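Long-range contact in hypothetical protein Rv1636 (PDB 1TQ8), which is of unknown function but, as a member of the universal stress protein A family, probably takes part in the stress response: residues A[41-46]-A[94-99]. Numbering follows the deposited sequence.
Sequences AGADAK and GAKNVE
Gly42 and Lys96 join two loops by a backbone hydrogen bond, in a surface contact at the start of two neighbouring parallel strands. Both loops are helix-to-strand returns of the parallel alpha/beta sheet. The one at 94-97 closes the beta-alpha-beta crossover from strand 46-52 through helix 79-91 to strand 97-103. Lys96 N donates to Gly42 O at 2.9 Å, with an angle of 152° at the hydrogen. The same oxygen receives a CA-H...O contact from Ala95 CA at 3.0 Å. Gly42 has positive phi and is where the chain leaves helix 28-41. Gly94, also with positive phi, is the C-prime residue of the Schellman motif that ends helix 79-91.

Asn97 makes the second direct bond. Its ND2 donates to Ala45 O at 3.0 Å, coming from above the carbonyl plane, about 67° out of it. A water ties the two bonds together. It donates to Gly42 O and to Ala45 O, and accepts from Asn97 N. Each of these oxygens thus has two donors.

The apolar part is small. Lys96 CG lies beside its backbone N, anti to the carbonyl carbon (chi1 -65°), and meets Ala43 CB at 3.3 Å. Where the strands begin to run side by side, the Lys46 side chain slants across that of Glu99. Lys46 CD passes the carboxylate, 3.3 Å from Glu99 OE1. Lys46 NZ stays 4.6 Å from Glu99 OE1; its salt bridge is with Glu118.

Beyond the contact, strand 97-103 runs on at one edge of this chain's sheet, beside strand 46-52. Asn97 and Glu99 make backbone hydrogen bonds to Leu47. Val98 packs on Leu47 and on Ala90 and His91 of helix 79-91, while the backbone of Lys46 hydrogen-bonds to Lys18 and Val20, on the side of strand 19-23.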
loop_
_atom_site.group_PDB
_atom_site.type_symbol
_atom_site.label_atom_id
_atom_site.label_comp_id
_atom_site.label_asym_id
_atom_site.label_seq_id
_atom_site.Cartn_x
_atom_site.Cartn_y
_atom_site.Cartn_z
ATOM N N ALA A 41 6.115 -18.141 18.500
ATOM C CA ALA A 41 7.432 -18.761 18.542
ATOM C C ALA A 41 7.461 -19.867 19.592
ATOM O O ALA A 41 8.063 -20.922 19.391
ATOM C CB ALA A 41 8.489 -17.714 18.841
ATOM N N GLY A 42 6.809 -19.608 20.718
ATOM C CA GLY A 42 6.746 -20.591 21.785
ATOM C C GLY A 42 8.076 -21.043 22.354
ATOM O O GLY A 42 8.923 -20.229 22.728
ATOM N N ALA A 43 8.264 -22.356 22.410
ATOM C CA ALA A 43 9.486 -22.904 22.970
ATOM C C ALA A 43 10.315 -23.698 21.981
ATOM O O ALA A 43 11.412 -24.152 22.306
ATOM C CB ALA A 43 9.146 -23.769 24.170
ATOM N N ASP A 44 9.800 -23.861 20.770
ATOM C CA ASP A 44 10.523 -24.619 19.765
ATOM C C ASP A 44 11.000 -23.764 18.598
ATOM O O ASP A 44 11.750 -24.231 17.741
ATOM C CB ASP A 44 9.648 -25.769 19.268
ATOM C CG ASP A 44 9.148 -26.646 20.406
ATOM O OD1 ASP A 44 9.989 -27.093 21.223
ATOM O OD2 ASP A 44 7.921 -26.888 20.487
ATOM N N ALA A 45 10.578 -22.507 18.566
ATOM C CA ALA A 45 10.991 -21.630 17.483
ATOM C C ALA A 45 11.873 -20.500 17.975
ATOM O O ALA A 45 11.829 -20.117 19.145
ATOM C CB ALA A 45 9.769 -21.062 16.769
ATOM N N LYS A 46 12.680 -19.977 17.062
ATOM C CA LYS A 46 13.573 -18.868 17.361
ATOM C C LYS A 46 12.836 -17.549 17.116
ATOM O O LYS A 46 12.157 -17.383 16.101
ATOM C CB LYS A 46 14.824 -18.954 16.476
ATOM C CG LYS A 46 15.747 -17.746 16.578
ATOM C CD LYS A 46 17.183 -18.063 16.147
ATOM C CE LYS A 46 17.264 -18.625 14.734
ATOM N NZ LYS A 46 18.676 -18.918 14.342
ATOM N N GLY A 94 6.016 -16.841 27.008
ATOM C CA GLY A 94 6.268 -18.222 26.636
ATOM C C GLY A 94 7.384 -18.464 25.639
ATOM O O GLY A 94 7.749 -19.617 25.394
ATOM N N ALA A 95 7.923 -17.397 25.055
ATOM C CA ALA A 95 9.007 -17.529 24.093
ATOM C C ALA A 95 10.279 -17.897 24.852
ATOM O O ALA A 95 10.727 -17.142 25.714
ATOM C CB ALA A 95 9.193 -16.217 23.340
ATOM N N LYS A 96 10.859 -19.050 24.531
ATOM C CA LYS A 96 12.074 -19.517 25.202
ATOM C C LYS A 96 13.371 -19.028 24.564
ATOM O O LYS A 96 14.291 -18.598 25.259
ATOM C CB LYS A 96 12.120 -21.051 25.231
ATOM C CG LYS A 96 11.037 -21.742 26.046
ATOM C CD LYS A 96 11.331 -21.712 27.540
ATOM C CE LYS A 96 10.428 -22.692 28.299
ATOM N NZ LYS A 96 10.566 -24.107 27.802
ATOM N N ASN A 97 13.443 -19.109 23.238
ATOM C CA ASN A 97 14.637 -18.714 22.498
ATOM C C ASN A 97 14.470 -17.345 21.842
ATOM O O ASN A 97 13.952 -17.234 20.729
ATOM C CB ASN A 97 14.925 -19.774 21.440
ATOM C CG ASN A 97 14.402 -21.141 21.846
ATOM O OD1 ASN A 97 14.694 -21.625 22.939
ATOM N ND2 ASN A 97 13.620 -21.767 20.973
ATOM N N VAL A 98 14.945 -16.312 22.527
ATOM C CA VAL A 98 14.813 -14.951 22.041
ATOM C C VAL A 98 16.125 -14.191 21.959
ATOM O O VAL A 98 16.951 -14.268 22.862
ATOM C CB VAL A 98 13.857 -14.161 22.960
ATOM C CG1 VAL A 98 13.651 -12.754 22.427
ATOM C CG2 VAL A 98 12.522 -14.897 23.071
ATOM N N GLU A 99 16.323 -13.468 20.863
ATOM C CA GLU A 99 17.517 -12.650 20.711
ATOM C C GLU A 99 17.102 -11.295 20.153
ATOM O O GLU A 99 16.076 -11.169 19.481
ATOM C CB GLU A 99 18.556 -13.339 19.816
ATOM C CG GLU A 99 18.119 -13.636 18.403
ATOM C CD GLU A 99 19.089 -14.574 17.677
ATOM O OE1 GLU A 99 18.898 -15.812 17.747
ATOM O OE2 GLU A 99 20.048 -14.073 17.046
HETATM O O HOH W 1 10.975 -19.066 21.381
#